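Local structure of uncharacterized protein (Rhodobacter sphaeroides, 3PU2) at residues A23-L28 against L110-G115; I90-Y95 against G101-V106. The protein is of unknown function but belongs to the AHA1 family of the SRPBCC superfamily, whose relatives include activators of the Hsp90 ATPase. One frame throughout, in Å; residues are numbered along the deposited sequence.

Interaction 1: residues A23-L28 against L110-G115; sequences ATPEQL and LLPVEG
Two proline rings, Pro25 on the first turn of helix 25-33 and Pro112 near the end of strand 104-113, meet through their CG atoms at 4.1 Å, their side chains crossing at about a right angle. The second meeting point is leucine against leucine: CD2 of Leu110 sits 3.9 Å from CB of Leu28 and approaches CG and CD2 of the same residue almost as closely. Leu110 reaches it with CG anti to its own carbonyl carbon (chi1 -67°), and Leu110 CD2 also lies 3.9 Å from Pro25 O. No hydrogen bond joins the two segments, and the 200 Å² they bury comes mainly from Leu110, Pro25, Pro112 and Leu28. Thr24 and Gln27 spend polar groups on the helix start. Thr24 is the N-cap in a capping box with Gln27: Thr24 N donates to Gln27 OE1 at 2.9 Å, while the return bond from Gln27 N to Thr24 OG1 is weak. Outside the pair, Ala23 O accepts a hydrogen bond from the side chain of Thr117 on strand 116-124, and Leu28 also packs on Leu150 of helix 139-156. With no hydrogen bond and mostly apolar atoms meeting, the helix is probably set against the strand by shape; the capping defines where it begins, and packing with Thr117 and Leu150 probably helps to place it.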
loop_
_atom_site.group_PDB
_atom_site.type_symbol
_atom_site.label_atom_id
_atom_site.label_comp_id
_atom_site.label_asym_id
_atom_site.label_seq_id
_atom_site.Cartn_x
_atom_site.Cartn_y
_atom_site.Cartn_z
ATOM N N ALA A 23 16.354 4.214 -0.785
ATOM C CA ALA A 23 16.075 5.236 -1.788
ATOM C C ALA A 23 15.615 6.532 -1.132
ATOM O O ALA A 23 15.118 6.525 -0.014
ATOM C CB ALA A 23 15.018 4.739 -2.755
ATOM N N THR A 24 15.786 7.650 -1.826
ATOM C CA THR A 24 15.376 8.935 -1.277
ATOM C C THR A 24 13.856 8.992 -1.293
ATOM O O THR A 24 13.220 8.536 -2.243
ATOM C CB THR A 24 15.913 10.106 -2.112
ATOM O OG1 THR A 24 15.201 10.178 -3.352
ATOM C CG2 THR A 24 17.392 9.914 -2.400
ATOM N N PRO A 25 13.254 9.566 -0.245
ATOM C CA PRO A 25 11.794 9.656 -0.182
ATOM C C PRO A 25 11.137 10.157 -1.470
ATOM O O PRO A 25 9.989 9.832 -1.751
ATOM C CB PRO A 25 11.551 10.575 1.022
ATOM C CG PRO A 25 12.824 11.360 1.129
ATOM C CD PRO A 25 13.875 10.330 0.847
ATOM N N GLU A 26 11.873 10.929 -2.257
ATOM C CA GLU A 26 11.344 11.459 -3.506
ATOM C C GLU A 26 11.142 10.336 -4.512
ATOM O O GLU A 26 10.257 10.400 -5.370
ATOM C CB GLU A 26 12.311 12.487 -4.109
ATOM C CG GLU A 26 12.468 13.800 -3.344
ATOM C CD GLU A 26 13.013 13.620 -1.935
ATOM O OE1 GLU A 26 13.713 12.616 -1.681
ATOM O OE2 GLU A 26 12.754 14.497 -1.082
ATOM N N GLN A 27 11.983 9.314 -4.417
ATOM C CA GLN A 27 11.902 8.185 -5.331
ATOM C C GLN A 27 10.876 7.210 -4.818
ATOM O O GLN A 27 10.147 6.601 -5.593
ATOM C CB GLN A 27 13.244 7.473 -5.430
ATOM C CG GLN A 27 14.395 8.344 -5.857
ATOM C CD GLN A 27 15.708 7.606 -5.764
ATOM O OE1 GLN A 27 16.079 7.117 -4.695
ATOM N NE2 GLN A 27 16.420 7.513 -6.883
ATOM N N LEU A 28 10.822 7.058 -3.504
ATOM C CA LEU A 28 9.874 6.136 -2.923
ATOM C C LEU A 28 8.446 6.625 -3.157
ATOM O O LEU A 28 7.548 5.828 -3.439
ATOM C CB LEU A 28 10.140 5.973 -1.434
ATOM C CG LEU A 28 9.433 4.746 -0.864
ATOM C CD1 LEU A 28 9.776 3.552 -1.728
ATOM C CD2 LEU A 28 9.855 4.502 0.573
ATOM N N LEU A 110 6.377 8.897 5.193
ATOM C CA LEU A 110 7.747 8.659 4.752
ATOM C C LEU A 110 8.751 9.584 5.457
ATOM O O LEU A 110 8.783 10.782 5.193
ATOM C CB LEU A 110 7.864 8.850 3.238
ATOM C CG LEU A 110 7.147 7.879 2.301
ATOM C CD1 LEU A 110 5.675 8.235 2.194
ATOM C CD2 LEU A 110 7.789 7.968 0.932
ATOM N N LEU A 111 9.562 9.023 6.351
ATOM C CA LEU A 111 10.572 9.798 7.075
ATOM C C LEU A 111 11.972 9.294 6.747
ATOM O O LEU A 111 12.237 8.094 6.810
ATOM C CB LEU A 111 10.348 9.715 8.589
ATOM C CG LEU A 111 10.093 8.330 9.187
ATOM C CD1 LEU A 111 10.622 8.268 10.609
ATOM C CD2 LEU A 111 8.602 8.032 9.145
ATOM N N PRO A 112 12.890 10.207 6.386
ATOM C CA PRO A 112 14.263 9.820 6.052
ATOM C C PRO A 112 14.968 9.211 7.250
ATOM O O PRO A 112 14.922 9.761 8.346
ATOM C CB PRO A 112 14.903 11.136 5.625
ATOM C CG PRO A 112 13.747 11.908 5.076
ATOM C CD PRO A 112 12.675 11.636 6.101
ATOM N N VAL A 113 15.601 8.064 7.032
ATOM C CA VAL A 113 16.344 7.357 8.067
ATOM C C VAL A 113 17.713 7.097 7.465
ATOM O O VAL A 113 17.874 7.207 6.255
ATOM C CB VAL A 113 15.666 6.016 8.432
ATOM C CG1 VAL A 113 16.575 5.177 9.328
ATOM C CG2 VAL A 113 14.365 6.292 9.154
ATOM N N GLU A 114 18.706 6.779 8.288
ATOM C CA GLU A 114 20.030 6.524 7.743
ATOM C C GLU A 114 19.970 5.248 6.919
ATOM O O GLU A 114 19.520 4.208 7.403
ATOM C CB GLU A 114 21.062 6.369 8.855
ATOM C CG GLU A 114 22.484 6.593 8.369
ATOM C CD GLU A 114 23.461 5.576 8.921
ATOM O OE1 GLU A 114 23.306 4.375 8.611
ATOM O OE2 GLU A 114 24.385 5.976 9.661
ATOM N N GLY A 115 20.418 5.336 5.671
ATOM C CA GLY A 115 20.393 4.186 4.785
ATOM C C GLY A 115 19.484 4.439 3.595
ATOM O O GLY A 115 19.767 3.990 2.478
#

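Interaction 2: residues I90-Y95 against G101-V106; sequences IHSELY and GGETLV
Backbone bonds between His91 and Val106 and between Glu93 and Thr104 carry this antiparallel pairing; the axes of 90-93 and 104-106 make 152°. In the hydrogen-bonded pair His91-Val106, Val106 N donates to His91 O at 2.9 Å and His91 N to Val106 O at 3.2 Å. In the next such pair Thr104 N gives Glu93 O a bond of 2.8 Å, Glu93 N reaches Thr104 O at 2.7 Å, and Thr104 OG1 adds a weak bond to Glu93 O. The non-hydrogen-bonded pair Ser92-Leu105 lies between them, with a CA-H...O contact from Ser92 CA to Thr104 O at 3.2 Å.

Apolar contacts line both faces. On that of His91, Val106 CB lies over the imidazole, 4.1 Å from its centroid, in a CH-pi contact; with CG between the backbone N and the carbonyl carbon (chi1 68°), the ring lies alongside Val106, and CG of Glu93 sits at its edge. On the face of Ser92, whose OG is bonded to Arg79 N, Leu105 CG packs on Ile90 CG2 at 4.0 Å. An alanine in place of Leu105 would probably lose the contact with Ile90 CG2 and open a gap beside it.

The arrangement is that of a beta hairpin, strands 88-93 and 104-113, within the antiparallel sheet of the Bet v 1-like fold.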
loop_
_atom_site.group_PDB
_atom_site.type_symbol
_atom_site.label_atom_id
_atom_site.label_comp_id
_atom_site.label_asym_id
_atom_site.label_seq_id
_atom_site.Cartn_x
_atom_site.Cartn_y
_atom_site.Cartn_z
ATOM N N ILE A 90 -2.882 10.093 2.567
ATOM C CA ILE A 90 -3.980 9.426 3.235
ATOM C C ILE A 90 -5.086 9.211 2.217
ATOM O O ILE A 90 -5.455 10.133 1.464
ATOM C CB ILE A 90 -4.532 10.290 4.368
ATOM C CG1 ILE A 90 -3.413 10.638 5.347
ATOM C CG2 ILE A 90 -5.680 9.563 5.051
ATOM C CD1 ILE A 90 -3.826 11.582 6.456
ATOM N N HIS A 91 -5.595 7.990 2.165
ATOM C CA HIS A 91 -6.680 7.705 1.255
ATOM C C HIS A 91 -7.539 6.638 1.859
ATOM O O HIS A 91 -7.140 5.957 2.812
ATOM C CB HIS A 91 -6.170 7.239 -0.109
ATOM C CG HIS A 91 -5.496 5.899 -0.092
ATOM N ND1 HIS A 91 -4.126 5.753 -0.041
ATOM C CD2 HIS A 91 -6.006 4.646 -0.146
ATOM C CE1 HIS A 91 -3.820 4.468 -0.067
ATOM N NE2 HIS A 91 -4.944 3.775 -0.130
ATOM N N SER A 92 -8.735 6.503 1.321
ATOM C CA SER A 92 -9.638 5.484 1.801
ATOM C C SER A 92 -9.462 4.315 0.835
ATOM O O SER A 92 -8.952 4.501 -0.267
ATOM C CB SER A 92 -11.069 6.017 1.761
ATOM O OG SER A 92 -11.362 6.579 0.489
ATOM N N GLU A 93 -9.840 3.115 1.261
ATOM C CA GLU A 93 -9.758 1.944 0.402
ATOM C C GLU A 93 -11.012 1.133 0.638
ATOM O O GLU A 93 -11.533 1.091 1.755
ATOM C CB GLU A 93 -8.556 1.070 0.745
ATOM C CG GLU A 93 -7.261 1.371 0.021
ATOM C CD GLU A 93 -6.291 0.180 0.071
ATOM O OE1 GLU A 93 -6.566 -0.791 0.817
ATOM O OE2 GLU A 93 -5.255 0.213 -0.635
ATOM N N LEU A 94 -11.500 0.502 -0.419
ATOM C CA LEU A 94 -12.670 -0.350 -0.327
ATOM C C LEU A 94 -12.628 -1.402 -1.426
ATOM O O LEU A 94 -12.752 -1.072 -2.603
ATOM C CB LEU A 94 -13.954 0.466 -0.456
ATOM C CG LEU A 94 -15.220 -0.398 -0.363
ATOM C CD1 LEU A 94 -15.270 -1.127 0.964
ATOM C CD2 LEU A 94 -16.439 0.490 -0.496
ATOM N N TYR A 95 -12.415 -2.661 -1.032
ATOM C CA TYR A 95 -12.403 -3.758 -2.010
ATOM C C TYR A 95 -13.837 -4.234 -2.186
ATOM O O TYR A 95 -14.785 -3.439 -2.062
ATOM C CB TYR A 95 -11.577 -4.977 -1.537
ATOM C CG TYR A 95 -10.104 -4.790 -1.311
ATOM C CD1 TYR A 95 -9.629 -4.158 -0.164
ATOM C CD2 TYR A 95 -9.177 -5.338 -2.196
ATOM C CE1 TYR A 95 -8.254 -4.082 0.106
ATOM C CE2 TYR A 95 -7.801 -5.271 -1.943
ATOM C CZ TYR A 95 -7.342 -4.643 -0.790
ATOM O OH TYR A 95 -5.983 -4.568 -0.525
ATOM N N GLY A 101 -14.497 -6.330 4.526
ATOM C CA GLY A 101 -14.242 -5.844 5.869
ATOM C C GLY A 101 -15.104 -4.608 6.077
ATOM O O GLY A 101 -15.927 -4.547 6.988
ATOM N N GLY A 102 -14.929 -3.633 5.189
ATOM C CA GLY A 102 -15.654 -2.371 5.244
ATOM C C GLY A 102 -14.698 -1.331 4.673
ATOM O O GLY A 102 -13.582 -1.690 4.264
ATOM N N GLU A 103 -15.092 -0.061 4.635
ATOM C CA GLU A 103 -14.185 0.956 4.096
ATOM C C GLU A 103 -13.020 1.175 5.062
ATOM O O GLU A 103 -13.233 1.281 6.261
ATOM C CB GLU A 103 -14.925 2.282 3.862
ATOM C CG GLU A 103 -14.174 3.254 2.933
ATOM C CD GLU A 103 -15.073 4.343 2.341
ATOM O OE1 GLU A 103 -16.224 4.035 1.953
ATOM O OE2 GLU A 103 -14.627 5.509 2.244
ATOM N N THR A 104 -11.793 1.234 4.555
ATOM C CA THR A 104 -10.640 1.435 5.432
ATOM C C THR A 104 -9.880 2.722 5.120
ATOM O O THR A 104 -9.916 3.228 3.986
ATOM C CB THR A 104 -9.628 0.254 5.327
ATOM O OG1 THR A 104 -9.100 0.180 3.999
ATOM C CG2 THR A 104 -10.305 -1.070 5.658
ATOM N N LEU A 105 -9.186 3.254 6.122
ATOM C CA LEU A 105 -8.399 4.472 5.911
ATOM C C LEU A 105 -6.927 4.122 6.078
ATOM O O LEU A 105 -6.503 3.667 7.146
ATOM C CB LEU A 105 -8.778 5.552 6.915
ATOM C CG LEU A 105 -8.229 6.934 6.559
ATOM C CD1 LEU A 105 -9.219 7.655 5.650
ATOM C CD2 LEU A 105 -8.003 7.734 7.831
ATOM N N VAL A 106 -6.157 4.361 5.021
ATOM C CA VAL A 106 -4.744 4.035 4.980
ATOM C C VAL A 106 -3.833 5.238 5.061
ATOM O O VAL A 106 -3.963 6.174 4.283
ATOM C CB VAL A 106 -4.431 3.304 3.686
ATOM C CG1 VAL A 106 -3.007 2.849 3.691
ATOM C CG2 VAL A 106 -5.379 2.133 3.521
#

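Overall arrangement
Strand 104-113 is common to both contacts: interaction 2 uses its beginning and interaction 1 its end. Their centres lie about 25 Å apart, on opposite sides of the centre of the chain; the two contacts do not touch, although 101-106 and 110-115 follow one another closely along the chain. The two differ in kind. Interaction 2 joins neighbouring strands within the antiparallel sheet by backbone hydrogen bonds, whereas interaction 1 sets helix 25-33 against that sheet mainly through apolar side chains, with no hydrogen bond. Interaction 2 is local in sequence, and interaction 1 joins segments 82 residues apart. Together they tie one strand to a partner strand and to a helix, as expected of this superfamily; neither contact includes a ligand.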